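Local coordinates for protein probable flavin reductase (Sinorhizobium meliloti, PDB 3RH7) that binds flavin mononucleotide in an FMN-binding split barrel and probably acts as an NADPH-dependent flavin reductase, at residues A[43-47]-A[104-108]; A[79-85]-A[127-132]; A[87-92]-A[156-160]; A[182-188]-A[206-212]; A[269-273]-A[287-291]. Residues are numbered along the deposited sequence.

Interaction 1 of 5, residues A[43-47]-A[104-108]. With FMN (flavin mononucleotide), chain G.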
# COMPACT_ATOMS: atom_id res chain seq x y z
N LYS A 43 -5.43 32.23 -1.48
CA LYS A 43 -6.16 31.28 -2.32
C LYS A 43 -5.68 29.86 -2.01
O LYS A 43 -4.47 29.62 -1.97
CB LYS A 43 -5.97 31.60 -3.82
CG LYS A 43 -6.60 30.59 -4.79
CD LYS A 43 -6.29 30.87 -6.25
CE LYS A 43 -7.39 30.36 -7.15
NZ LYS A 43 -7.33 30.95 -8.51
N PRO A 44 -6.62 28.89 -1.81
CA PRO A 44 -6.18 27.52 -1.55
C PRO A 44 -5.47 26.90 -2.76
O PRO A 44 -5.95 26.99 -3.89
CB PRO A 44 -7.48 26.79 -1.20
CG PRO A 44 -8.53 27.57 -1.82
CD PRO A 44 -8.09 28.99 -1.80
N ILE A 45 -4.31 26.30 -2.49
CA ILE A 45 -3.50 25.57 -3.47
C ILE A 45 -3.28 24.15 -2.96
O ILE A 45 -3.29 23.90 -1.75
CB ILE A 45 -2.16 26.27 -3.81
CG1 ILE A 45 -1.34 26.61 -2.54
CG2 ILE A 45 -2.42 27.49 -4.67
CD1 ILE A 45 0.10 26.46 -2.71
N GLY A 46 -3.09 23.23 -3.89
CA GLY A 46 -2.87 21.84 -3.55
C GLY A 46 -2.26 21.02 -4.66
O GLY A 46 -2.11 21.49 -5.79
N PHE A 47 -1.90 19.76 -4.31
CA PHE A 47 -1.33 18.76 -5.21
C PHE A 47 -1.37 17.38 -4.58
O PHE A 47 -1.15 17.23 -3.38
CB PHE A 47 0.09 19.11 -5.64
CG PHE A 47 1.18 19.00 -4.60
CD1 PHE A 47 1.41 20.03 -3.69
CD2 PHE A 47 2.06 17.93 -4.61
CE1 PHE A 47 2.45 19.95 -2.76
CE2 PHE A 47 3.09 17.84 -3.67
CZ PHE A 47 3.28 18.85 -2.75
N ASP A 104 -10.15 24.77 -11.41
CA ASP A 104 -10.45 24.85 -9.99
C ASP A 104 -10.48 23.45 -9.45
O ASP A 104 -11.46 22.70 -9.63
CB ASP A 104 -11.78 25.61 -9.69
CG ASP A 104 -12.11 25.74 -8.20
OD1 ASP A 104 -11.22 25.42 -7.34
OD2 ASP A 104 -13.24 26.18 -7.88
N ARG A 105 -9.39 23.09 -8.78
CA ARG A 105 -9.23 21.78 -8.15
C ARG A 105 -10.10 21.65 -6.91
O ARG A 105 -10.67 20.57 -6.69
CB ARG A 105 -7.78 21.56 -7.76
CG ARG A 105 -7.01 20.67 -8.69
CD ARG A 105 -5.54 20.89 -8.49
NE ARG A 105 -4.75 20.20 -9.51
CZ ARG A 105 -3.43 20.19 -9.53
NH1 ARG A 105 -2.73 20.79 -8.57
NH2 ARG A 105 -2.78 19.55 -10.49
N PHE A 106 -10.21 22.74 -6.11
CA PHE A 106 -10.91 22.71 -4.83
C PHE A 106 -12.44 22.57 -4.96
O PHE A 106 -13.12 22.33 -3.96
CB PHE A 106 -10.50 23.91 -4.00
CG PHE A 106 -9.17 23.68 -3.32
CD1 PHE A 106 -7.97 23.97 -3.97
CD2 PHE A 106 -9.11 23.14 -2.04
CE1 PHE A 106 -6.74 23.73 -3.34
CE2 PHE A 106 -7.88 22.92 -1.41
CZ PHE A 106 -6.71 23.21 -2.06
N ALA A 107 -12.97 22.63 -6.20
CA ALA A 107 -14.38 22.47 -6.50
C ALA A 107 -14.76 20.98 -6.58
O ALA A 107 -15.93 20.65 -6.73
CB ALA A 107 -14.71 23.17 -7.80
N ALA A 108 -13.78 20.09 -6.48
CA ALA A 108 -13.99 18.65 -6.52
C ALA A 108 -13.98 18.02 -5.12
O ALA A 108 -14.14 16.79 -5.00
CB ALA A 108 -12.90 18.00 -7.37
N1 FMN G . 3.96 15.33 -7.62
C2 FMN G . 4.98 15.74 -6.78
O2 FMN G . 5.55 16.82 -6.99
N3 FMN G . 5.29 14.96 -5.67
C4 FMN G . 4.71 13.72 -5.33
O4 FMN G . 4.99 13.04 -4.34
C4A FMN G . 3.63 13.24 -6.31
N5 FMN G . 3.02 12.09 -6.09
C5A FMN G . 1.95 11.71 -6.94
C6 FMN G . 1.31 10.46 -6.62
C7 FMN G . 0.18 9.99 -7.35
C7M FMN G . -0.47 8.69 -6.98
C8 FMN G . -0.28 10.78 -8.43
C8M FMN G . -1.44 10.31 -9.22
C9 FMN G . 0.36 12.02 -8.79
C9A FMN G . 1.50 12.54 -8.08
N10 FMN G . 2.18 13.80 -8.36
C10 FMN G . 3.26 14.19 -7.49
C1' FMN G . 1.74 14.66 -9.53
C2' FMN G . 1.15 16.06 -9.04
O2' FMN G . -0.00 16.01 -8.20
C3' FMN G . 0.87 17.22 -10.04
O3' FMN G . 0.74 16.81 -11.42
C4' FMN G . 1.72 18.51 -9.81
O4' FMN G . 3.08 18.34 -9.28
C5' FMN G . 0.91 19.47 -8.97
O5' FMN G . 0.29 20.29 -9.94
P FMN G . 0.95 21.78 -10.21
O1P FMN G . 1.35 22.12 -8.70
O2P FMN G . -0.16 22.71 -10.82
O3P FMN G . 2.06 21.74 -11.29
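This is a buried strand-to-loop contact in the FMN-binding split barrel: the start of strand 44-56 meets the loop between helix 92-97 and strand 111-113, next to the bound flavin mononucleotide. The two segments bury 226 Å², of which F106 contributes the largest part, 85 Å². P44 and F106 form a CH-pi contact, P44 CB lying 3.7 Å from the centroid of the F106 ring and only 8° off its normal. The backbone that follows skirts the rim of the same ring, with I45 O 3.5 Å from F106 CZ and G46 N 3.7 Å from F106 CE1. G46 has no side chain, and a CB there would come tightly within 3.4 Å of F106 CZ. F98 and W111 meet the F106 ring edge-to-face. R105, just before F106, extends past G46 to the ligand. R105 NH1 comes 2.9 Å from G46 O, and R105 NH2 donates to R100 O. On the strand side F47 takes part in the FMN pocket, F47 CB lying 3.4 Å from FMN C5'. R105 NH2 also donates to FMN O5' at 3.2 Å, and R105 NH1 adds a weak bond to FMN O5' at 3.4 Å.

Interaction 2 of 5, residues A[79-85]-A[127-132]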
# COMPACT_ATOMS: atom_id res chain seq x y z
N ALA A 79 5.09 29.19 1.39
CA ALA A 79 4.09 29.00 2.47
C ALA A 79 4.77 28.55 3.75
O ALA A 79 5.84 27.93 3.70
CB ALA A 79 3.05 27.98 2.05
N GLY A 80 4.17 28.90 4.88
CA GLY A 80 4.76 28.55 6.17
C GLY A 80 4.13 27.34 6.80
O GLY A 80 4.78 26.59 7.53
N ARG A 81 2.84 27.16 6.52
CA ARG A 81 2.02 26.08 7.02
C ARG A 81 1.42 25.31 5.87
O ARG A 81 1.10 25.88 4.82
CB ARG A 81 0.91 26.64 7.94
CG ARG A 81 1.48 27.28 9.20
CD ARG A 81 0.43 27.82 10.14
NE ARG A 81 0.99 28.09 11.46
CZ ARG A 81 1.11 27.18 12.43
NH1 ARG A 81 0.72 25.93 12.23
NH2 ARG A 81 1.63 27.52 13.60
N PHE A 82 1.28 24.00 6.04
CA PHE A 82 0.65 23.14 5.05
C PHE A 82 -0.13 22.00 5.74
O PHE A 82 -0.02 21.84 6.95
CB PHE A 82 1.68 22.61 4.06
CG PHE A 82 2.67 21.61 4.60
CD1 PHE A 82 3.82 22.04 5.24
CD2 PHE A 82 2.46 20.25 4.44
CE1 PHE A 82 4.75 21.12 5.73
CE2 PHE A 82 3.38 19.33 4.95
CZ PHE A 82 4.52 19.77 5.57
N ALA A 83 -0.93 21.25 4.99
CA ALA A 83 -1.69 20.13 5.54
C ALA A 83 -1.58 18.91 4.65
O ALA A 83 -1.51 19.04 3.43
CB ALA A 83 -3.15 20.50 5.74
N ILE A 84 -1.56 17.73 5.26
CA ILE A 84 -1.49 16.49 4.51
C ILE A 84 -2.84 15.77 4.62
O ILE A 84 -3.23 15.38 5.73
CB ILE A 84 -0.31 15.63 5.00
CG1 ILE A 84 1.04 16.23 4.57
CG2 ILE A 84 -0.45 14.16 4.60
CD1 ILE A 84 1.44 16.08 3.14
N ASN A 85 -3.57 15.60 3.50
CA ASN A 85 -4.85 14.88 3.53
C ASN A 85 -4.67 13.46 2.98
O ASN A 85 -4.49 13.30 1.76
CB ASN A 85 -5.94 15.63 2.75
CG ASN A 85 -6.43 16.90 3.39
OD1 ASN A 85 -7.32 16.87 4.23
ND2 ASN A 85 -5.90 18.03 2.96
N TRP A 127 -5.81 13.33 8.45
CA TRP A 127 -5.26 14.62 8.04
C TRP A 127 -4.29 15.15 9.11
O TRP A 127 -4.45 14.84 10.30
CB TRP A 127 -6.33 15.67 7.69
CG TRP A 127 -7.27 16.04 8.81
CD1 TRP A 127 -8.56 15.63 8.96
CD2 TRP A 127 -7.02 16.99 9.86
NE1 TRP A 127 -9.13 16.26 10.04
CE2 TRP A 127 -8.21 17.09 10.62
CE3 TRP A 127 -5.92 17.77 10.24
CZ2 TRP A 127 -8.32 17.93 11.74
CZ3 TRP A 127 -6.02 18.57 11.37
CH2 TRP A 127 -7.21 18.66 12.10
N PHE A 128 -3.31 15.95 8.67
CA PHE A 128 -2.27 16.52 9.51
C PHE A 128 -2.00 17.99 9.18
O PHE A 128 -1.58 18.29 8.07
CB PHE A 128 -0.95 15.73 9.33
CG PHE A 128 -1.04 14.25 9.62
CD1 PHE A 128 -1.36 13.34 8.61
CD2 PHE A 128 -0.76 13.76 10.88
CE1 PHE A 128 -1.47 11.98 8.88
CE2 PHE A 128 -0.88 12.40 11.16
CZ PHE A 128 -1.23 11.51 10.15
N GLU A 129 -2.23 18.90 10.14
CA GLU A 129 -1.90 20.31 10.01
C GLU A 129 -0.44 20.49 10.39
O GLU A 129 -0.03 20.07 11.48
CB GLU A 129 -2.81 21.19 10.88
CG GLU A 129 -4.13 21.51 10.23
CD GLU A 129 -4.75 22.79 10.75
OE1 GLU A 129 -5.46 22.73 11.78
OE2 GLU A 129 -4.50 23.85 10.12
N CYS A 130 0.34 21.06 9.49
CA CYS A 130 1.78 21.20 9.68
C CYS A 130 2.24 22.65 9.64
O CYS A 130 1.50 23.57 9.33
CB CYS A 130 2.53 20.35 8.65
SG CYS A 130 2.36 18.56 8.89
N SER A 131 3.48 22.80 10.06
CA SER A 131 4.28 24.00 10.05
C SER A 131 5.58 23.56 9.44
O SER A 131 6.13 22.54 9.86
CB SER A 131 4.45 24.55 11.46
OG SER A 131 5.36 23.78 12.22
N MSE A 132 6.05 24.26 8.39
CA MSE A 132 7.28 23.90 7.72
C MSE A 132 8.49 24.10 8.60
O MSE A 132 8.67 25.18 9.18
CB MSE A 132 7.45 24.69 6.45
CG MSE A 132 7.22 23.84 5.25
SE MSE A 132 7.04 24.91 3.66
CE MSE A 132 5.39 24.25 2.96
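Strands 81-86 and 126-138 of the split barrel run antiparallel, their segment axes 4.6 Å apart at 149°. The ladder is well satisfied around I84 and F128: I84 N donates to F128 O at 2.9 Å and F128 N to I84 O at 3.0 Å. C130 N reaches F82 O at 2.7 Å, but the return bond from F82 N to C130 O is weak at 3.3 Å. M132 N donates to G80 O at 2.8 Å. Backbone groups turned away from this pair bond A83 to T36 and E129 to A150; among the side chains, N85 OD1 accepts from F121 N, N85 ND2 donates to P119 O and E129 OE2 accepts from D116 N. On the face carrying F82, I84, F128 and C130, C130 CB sits 3.7 Å from the F82 ring centroid, and selenomethionine M132 places CE 3.5 Å from F82 CD1. This face packs on L62, while F128 meets F25 of the second subunit. Hydrogen bonds thus set the register, and apolar groups fill that face.

Interaction 3 of 5, residues A[87-92]-A[156-160]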
# COMPACT_ATOMS: atom_id res chain seq x y z
N LEU A 87 -6.08 10.43 1.72
CA LEU A 87 -7.37 10.13 1.08
C LEU A 87 -7.94 8.75 1.43
O LEU A 87 -7.17 7.82 1.65
CB LEU A 87 -7.23 10.26 -0.44
CG LEU A 87 -6.74 11.59 -1.00
CD1 LEU A 87 -6.66 11.50 -2.49
CD2 LEU A 87 -7.68 12.77 -0.62
N SER A 88 -9.26 8.61 1.47
CA SER A 88 -9.88 7.32 1.78
C SER A 88 -10.23 6.52 0.48
O SER A 88 -10.03 7.04 -0.63
CB SER A 88 -11.12 7.55 2.62
OG SER A 88 -12.09 8.20 1.81
N GLU A 89 -10.74 5.26 0.62
CA GLU A 89 -11.11 4.36 -0.50
C GLU A 89 -11.96 5.00 -1.59
O GLU A 89 -11.86 4.63 -2.77
CB GLU A 89 -11.95 3.20 0.02
CG GLU A 89 -11.23 2.07 0.69
CD GLU A 89 -12.22 1.03 1.19
OE1 GLU A 89 -13.26 1.41 1.76
OE2 GLU A 89 -11.94 -0.17 1.01
N THR A 90 -12.89 5.87 -1.17
CA THR A 90 -13.88 6.51 -2.04
C THR A 90 -13.35 7.79 -2.72
O THR A 90 -14.07 8.38 -3.53
CB THR A 90 -15.13 6.86 -1.20
OG1 THR A 90 -14.78 7.81 -0.19
CG2 THR A 90 -15.76 5.63 -0.57
N GLN A 91 -12.12 8.22 -2.38
CA GLN A 91 -11.60 9.49 -2.87
C GLN A 91 -10.63 9.34 -4.03
O GLN A 91 -9.71 10.17 -4.17
CB GLN A 91 -10.96 10.30 -1.73
CG GLN A 91 -12.02 10.96 -0.81
CD GLN A 91 -11.49 11.41 0.53
OE1 GLN A 91 -10.40 11.01 1.01
NE2 GLN A 91 -12.30 12.24 1.19
N LYS A 92 -10.90 8.33 -4.92
CA LYS A 92 -10.05 8.12 -6.11
C LYS A 92 -10.05 9.40 -6.97
O LYS A 92 -9.00 9.84 -7.42
CB LYS A 92 -10.54 6.89 -6.89
CG LYS A 92 -9.79 6.59 -8.18
CD LYS A 92 -10.49 5.54 -9.05
CE LYS A 92 -10.54 5.95 -10.49
NZ LYS A 92 -11.56 5.19 -11.25
N LEU A 156 -11.48 5.10 8.77
CA LEU A 156 -11.62 5.01 7.32
C LEU A 156 -10.40 4.45 6.63
O LEU A 156 -9.26 4.86 6.90
CB LEU A 156 -11.94 6.38 6.70
CG LEU A 156 -13.30 6.98 7.04
CD1 LEU A 156 -13.49 8.29 6.34
CD2 LEU A 156 -14.43 6.03 6.75
N ASN A 157 -10.66 3.48 5.73
CA ASN A 157 -9.64 2.83 4.93
C ASN A 157 -9.13 3.81 3.94
O ASN A 157 -9.90 4.57 3.37
CB ASN A 157 -10.20 1.62 4.20
CG ASN A 157 -10.56 0.47 5.11
OD1 ASN A 157 -9.85 0.16 6.09
ND2 ASN A 157 -11.67 -0.18 4.78
N GLY A 158 -7.82 3.81 3.75
CA GLY A 158 -7.22 4.75 2.84
C GLY A 158 -7.14 4.26 1.42
O GLY A 158 -7.12 3.05 1.16
N LEU A 159 -7.11 5.23 0.48
CA LEU A 159 -6.90 4.97 -0.95
C LEU A 159 -5.46 4.58 -1.07
O LEU A 159 -4.62 5.14 -0.33
CB LEU A 159 -7.22 6.23 -1.80
CG LEU A 159 -6.95 6.17 -3.31
CD1 LEU A 159 -8.00 5.34 -4.05
CD2 LEU A 159 -6.93 7.56 -3.89
N GLY A 160 -5.20 3.57 -1.89
CA GLY A 160 -3.84 3.09 -2.11
C GLY A 160 -3.43 3.26 -3.55
O GLY A 160 -4.28 3.41 -4.41
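Leading into strand 160-162, the loop 156-160 runs alongside segment 87-92, locally antiparallel to it, where the chain turns from strand 81-86 into helix 92-97. L156 makes a light contact, its CB 4.3 Å from S88 CB. At N157 the carbonyl does the work: E89 N donates to N157 O at 3.0 Å. The N157 side chain also packs its CB 3.7 Å from E89 CD, while N157 ND2 donates to I234 O of the second subunit, so this loop lies at the dimer interface. G158 faces S88 in a single backbone bridge, the CA atoms 3.8 Å apart, and G158 CA touches L87 O at 3.3 Å. L159 has the largest covered area of the contact, 108 Å². L159 N donates to L87 O at 2.8 Å and 166°, and L159 CD2 lies 4.2 Å from L87 CD1 and 3.9 Å from K92 CA. By nearest side-chain atoms, L159 is about 7 Å from FMN and L87 about 5 Å from T48 of the FMN site. On the partner side S88-Q91 is a type I beta turn, closed by Q91 N to S88 O at 3.0 Å and reinforced by S88 N to Q91 OE1 at 2.7 Å. S88 OG bonds D123 O and E89 OE2 bonds R170 N. Two backbone bonds around a bridge imply that main-chain pairing aligns the loops, while L159 packs against L87 and K92.

Interaction 4 of 5, residues A[182-188]-A[206-212]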
# COMPACT_ATOMS: atom_id res chain seq x y z
N GLY A 182 -22.47 -16.25 -9.08
CA GLY A 182 -22.38 -17.13 -10.23
C GLY A 182 -21.05 -17.01 -10.92
O GLY A 182 -20.06 -16.61 -10.29
N GLU A 183 -21.02 -17.37 -12.22
CA GLU A 183 -19.79 -17.29 -13.03
C GLU A 183 -19.29 -15.84 -13.10
O GLU A 183 -20.10 -14.90 -13.08
CB GLU A 183 -19.95 -17.90 -14.44
CG GLU A 183 -20.89 -17.12 -15.33
CD GLU A 183 -21.13 -17.58 -16.76
OE1 GLU A 183 -20.73 -18.71 -17.12
OE2 GLU A 183 -21.79 -16.81 -17.50
N ILE A 184 -17.97 -15.67 -13.12
CA ILE A 184 -17.34 -14.36 -13.22
C ILE A 184 -16.47 -14.30 -14.49
O ILE A 184 -15.79 -15.28 -14.85
CB ILE A 184 -16.52 -13.98 -11.96
CG1 ILE A 184 -15.56 -15.13 -11.57
CG2 ILE A 184 -17.40 -13.49 -10.81
CD1 ILE A 184 -15.00 -15.24 -10.13
N ARG A 185 -16.46 -13.14 -15.14
CA ARG A 185 -15.56 -12.92 -16.24
C ARG A 185 -14.30 -12.33 -15.64
O ARG A 185 -14.35 -11.24 -15.04
CB ARG A 185 -16.16 -12.02 -17.31
CG ARG A 185 -15.10 -11.60 -18.29
CD ARG A 185 -15.61 -10.63 -19.30
NE ARG A 185 -16.29 -11.31 -20.40
CZ ARG A 185 -17.59 -11.23 -20.60
NH1 ARG A 185 -18.36 -10.50 -19.78
NH2 ARG A 185 -18.16 -11.86 -21.63
N LEU A 186 -13.18 -13.06 -15.74
CA LEU A 186 -11.91 -12.60 -15.20
C LEU A 186 -11.17 -11.85 -16.26
O LEU A 186 -10.73 -12.45 -17.24
CB LEU A 186 -11.07 -13.76 -14.69
CG LEU A 186 -11.69 -14.68 -13.67
CD1 LEU A 186 -10.71 -15.71 -13.26
CD2 LEU A 186 -12.19 -13.90 -12.47
N GLY A 187 -11.07 -10.53 -16.08
CA GLY A 187 -10.34 -9.68 -17.02
C GLY A 187 -9.06 -9.15 -16.43
O GLY A 187 -8.85 -9.22 -15.22
N ALA A 188 -8.20 -8.58 -17.26
CA ALA A 188 -6.95 -8.02 -16.79
C ALA A 188 -6.49 -6.82 -17.59
O ALA A 188 -6.63 -6.79 -18.82
CB ALA A 188 -5.86 -9.07 -16.80
N LEU A 206 -10.36 -6.65 -23.88
CA LEU A 206 -9.39 -6.97 -22.85
C LEU A 206 -9.26 -8.49 -22.72
O LEU A 206 -10.25 -9.19 -22.97
CB LEU A 206 -9.80 -6.35 -21.52
CG LEU A 206 -9.37 -4.93 -21.29
CD1 LEU A 206 -10.12 -4.33 -20.10
CD2 LEU A 206 -7.84 -4.82 -21.13
N PRO A 207 -8.08 -9.05 -22.37
CA PRO A 207 -7.98 -10.51 -22.24
C PRO A 207 -8.86 -10.99 -21.11
O PRO A 207 -8.87 -10.35 -20.06
CB PRO A 207 -6.49 -10.73 -21.93
CG PRO A 207 -6.05 -9.45 -21.31
CD PRO A 207 -6.78 -8.40 -22.05
N ASN A 208 -9.66 -12.04 -21.34
CA ASN A 208 -10.54 -12.53 -20.27
C ASN A 208 -10.98 -13.96 -20.49
O ASN A 208 -10.96 -14.45 -21.63
CB ASN A 208 -11.79 -11.66 -20.15
CG ASN A 208 -12.76 -11.80 -21.30
OD1 ASN A 208 -13.72 -12.59 -21.25
ND2 ASN A 208 -12.50 -11.06 -22.38
N CYS A 209 -11.44 -14.59 -19.41
CA CYS A 209 -12.00 -15.92 -19.40
C CYS A 209 -13.02 -16.02 -18.27
O CYS A 209 -12.75 -15.53 -17.18
CB CYS A 209 -10.93 -17.00 -19.30
SG CYS A 209 -10.00 -17.02 -17.75
N THR A 210 -14.21 -16.57 -18.57
CA THR A 210 -15.32 -16.72 -17.62
C THR A 210 -15.29 -18.11 -17.01
O THR A 210 -15.41 -19.12 -17.71
CB THR A 210 -16.66 -16.41 -18.32
OG1 THR A 210 -16.57 -15.14 -18.97
CG2 THR A 210 -17.83 -16.43 -17.39
N VAL A 211 -15.16 -18.15 -15.67
CA VAL A 211 -15.07 -19.37 -14.86
C VAL A 211 -15.98 -19.24 -13.64
O VAL A 211 -16.48 -18.15 -13.35
CB VAL A 211 -13.60 -19.64 -14.43
CG1 VAL A 211 -12.69 -19.86 -15.64
CG2 VAL A 211 -13.05 -18.51 -13.55
N GLU A 212 -16.17 -20.36 -12.90
CA GLU A 212 -16.93 -20.37 -11.64
C GLU A 212 -16.21 -21.28 -10.68
O GLU A 212 -16.36 -22.50 -10.74
CB GLU A 212 -18.39 -20.78 -11.83
CG GLU A 212 -19.25 -20.64 -10.59
CD GLU A 212 -20.75 -20.87 -10.74
OE1 GLU A 212 -21.23 -21.24 -11.84
OE2 GLU A 212 -21.45 -20.68 -9.72
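Strand 208-211 lies antiparallel to strand 184-191, the segment axes 4.4 Å apart and their directions at 156°, and forms an outermost strand, within this chain, of a four-stranded mixed sheet consistent with a Nudix-like second domain. The ladder alternates. I184 and V211 are a hydrogen-bonded pair, I184 N to V211 O at 2.9 Å and V211 N to I184 O at 3.1 Å; L186 and C209 repeat this, L186 N to C209 O at 2.9 Å and C209 N to L186 O at 3.1 Å. R185 with T210 and G187 with N208 are non-hydrogen-bonded pairs, with CA atoms 4.0 and 4.3 Å apart. The bonding loosens at the end, where A188 N to P207 O is weak at 3.4 Å. The other edge of strand 184-191 is taken by strand 249-257, so this strand is bonded on both sides.

Side chains split by face. On the one with I184, L186, C209 and V211, L186 CD1 packs 3.7 Å from V211 CG2, and L186 also touches helix 216-228. On the R185 face the charge is met chiefly outside, in a salt bridge of R185 NH1 to D246 OD2, while T210 OG1 lies over the guanidinium. N208 ND2 bonds L206 O at 3.0 Å, and R185 NE donates to N208 OD1 at 3.0 Å.

Interaction 5 of 5, residues A[269-273]-A[287-291]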
# COMPACT_ATOMS: atom_id res chain seq x y z
N ARG A 269 0.12 1.32 -26.58
CA ARG A 269 0.44 2.52 -25.81
C ARG A 269 -0.78 3.45 -25.86
O ARG A 269 -1.53 3.37 -26.84
CB ARG A 269 1.71 3.19 -26.39
N PRO A 270 -1.05 4.29 -24.82
CA PRO A 270 -2.26 5.15 -24.85
C PRO A 270 -2.43 5.93 -26.15
O PRO A 270 -3.55 6.06 -26.66
CB PRO A 270 -2.05 6.09 -23.66
CG PRO A 270 -1.24 5.30 -22.70
CD PRO A 270 -0.31 4.46 -23.55
N ALA A 271 -1.31 6.39 -26.73
CA ALA A 271 -1.28 7.12 -27.97
C ALA A 271 -1.99 6.35 -29.11
O ALA A 271 -2.73 6.96 -29.87
CB ALA A 271 0.15 7.41 -28.34
N GLU A 272 -1.79 5.01 -29.20
CA GLU A 272 -2.37 4.11 -30.22
C GLU A 272 -3.86 3.85 -29.96
O GLU A 272 -4.61 3.61 -30.90
CB GLU A 272 -1.62 2.76 -30.29
CG GLU A 272 -0.10 2.85 -30.42
CD GLU A 272 0.66 1.54 -30.26
OE1 GLU A 272 0.74 0.78 -31.25
OE2 GLU A 272 1.18 1.28 -29.15
N LEU A 273 -4.29 3.91 -28.69
CA LEU A 273 -5.66 3.64 -28.24
C LEU A 273 -6.64 4.78 -28.50
O LEU A 273 -7.86 4.57 -28.41
CB LEU A 273 -5.67 3.34 -26.74
CG LEU A 273 -4.87 2.12 -26.32
CD1 LEU A 273 -4.69 2.09 -24.83
CD2 LEU A 273 -5.53 0.86 -26.80
N ILE A 287 -10.15 1.18 -20.25
CA ILE A 287 -9.04 1.72 -21.06
C ILE A 287 -8.92 3.24 -20.79
O ILE A 287 -7.79 3.70 -20.55
CB ILE A 287 -9.22 1.39 -22.57
CG1 ILE A 287 -9.09 -0.14 -22.81
CG2 ILE A 287 -8.26 2.17 -23.45
CD1 ILE A 287 -7.79 -0.88 -22.24
N ASN A 288 -10.08 3.98 -20.76
CA ASN A 288 -10.11 5.41 -20.44
C ASN A 288 -9.39 5.65 -19.10
O ASN A 288 -8.53 6.53 -19.00
CB ASN A 288 -11.54 5.93 -20.38
CG ASN A 288 -12.28 6.05 -21.69
OD1 ASN A 288 -11.71 6.33 -22.76
ND2 ASN A 288 -13.61 5.92 -21.60
N ARG A 289 -9.71 4.81 -18.10
CA ARG A 289 -9.12 4.85 -16.78
C ARG A 289 -7.62 4.56 -16.86
O ARG A 289 -6.84 5.25 -16.21
CB ARG A 289 -9.83 3.82 -15.87
CG ARG A 289 -9.59 4.03 -14.40
CD ARG A 289 -10.09 2.89 -13.58
NE ARG A 289 -9.17 2.60 -12.49
CZ ARG A 289 -9.39 1.72 -11.52
NH1 ARG A 289 -10.54 1.07 -11.46
NH2 ARG A 289 -8.46 1.48 -10.61
N PHE A 290 -7.21 3.55 -17.65
CA PHE A 290 -5.80 3.18 -17.81
C PHE A 290 -5.00 4.36 -18.37
O PHE A 290 -3.94 4.66 -17.81
CB PHE A 290 -5.65 1.94 -18.72
CG PHE A 290 -4.30 1.77 -19.39
CD1 PHE A 290 -3.23 1.23 -18.69
CD2 PHE A 290 -4.10 2.16 -20.71
CE1 PHE A 290 -1.98 1.08 -19.30
CE2 PHE A 290 -2.85 2.02 -21.31
CZ PHE A 290 -1.80 1.48 -20.61
N VAL A 291 -5.50 5.01 -19.46
CA VAL A 291 -4.83 6.13 -20.14
C VAL A 291 -4.74 7.36 -19.21
O VAL A 291 -3.73 8.07 -19.26
CB VAL A 291 -5.42 6.49 -21.55
CG1 VAL A 291 -5.57 5.26 -22.43
CG2 VAL A 291 -6.74 7.24 -21.47
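Apolar side chains of a short, weakly bonded helix, 270-273, are set against one flank of helix 281-292, burying 218 Å² with no hydrogen bond between the two. The protruding element is L273. Its CD1 lies 3.8 Å from I287 CG2, 4.0 Å from F290 CE2 and 4.1 Å from V291 CG1, so one methyl group fills the hollow made by I287, F290 and V291, residues spaced i, i+3 and i+4 and hence gathered on one side of the helix. P270, one turn earlier, is a second, broader bump: its CB meets V291 CG1 at 3.8 Å and its CG meets F290 CE2 at 3.9 Å. The F290 ring thus receives both P270 and L273, each approaching obliquely. The CA distances agree with a close end and a wider one, 5.5 Å for P270-V291 and 8.2 Å for L273-I287, the leucine spanning the wider gap.

Within the short helix, R269 N to E272 OE2 at 2.8 Å and E272 N to R269 O at 2.9 Å are the better bonds. V196 of strand 196-198 touches all three of L273, I287 and F290, and strand 184-191 lies against F290. R289 makes a salt bridge to E293 and a cation-pi contact with Y238. With carbon meeting only carbon, the joint implies cohesion by van der Waals packing, with no directional bond between the two helices.

In the fold
From the N terminus, interaction 1 opens at 43-47, interaction 2 at 79-85 and interaction 3 at 87-92; they close in the same order, at 104-108, 127-132 and 156-160, so all three cross one another. Interactions 1 and 2 reach the same barrel sheet, their centres about 15 Å apart, and interaction 3 ties the loop after strand 81-86 to the one between strands 141-153 and 160-162. Interactions 4 and 5 follow in series in the mixed-sheet region, each closing its own shorter loop. L206 CD2 of interaction 4 touches I287 CD1 of interaction 5 at 4.1 Å, and K92 NZ of interaction 3 meets R289 CD at 3.6 Å, joining barrel and mixed-sheet parts.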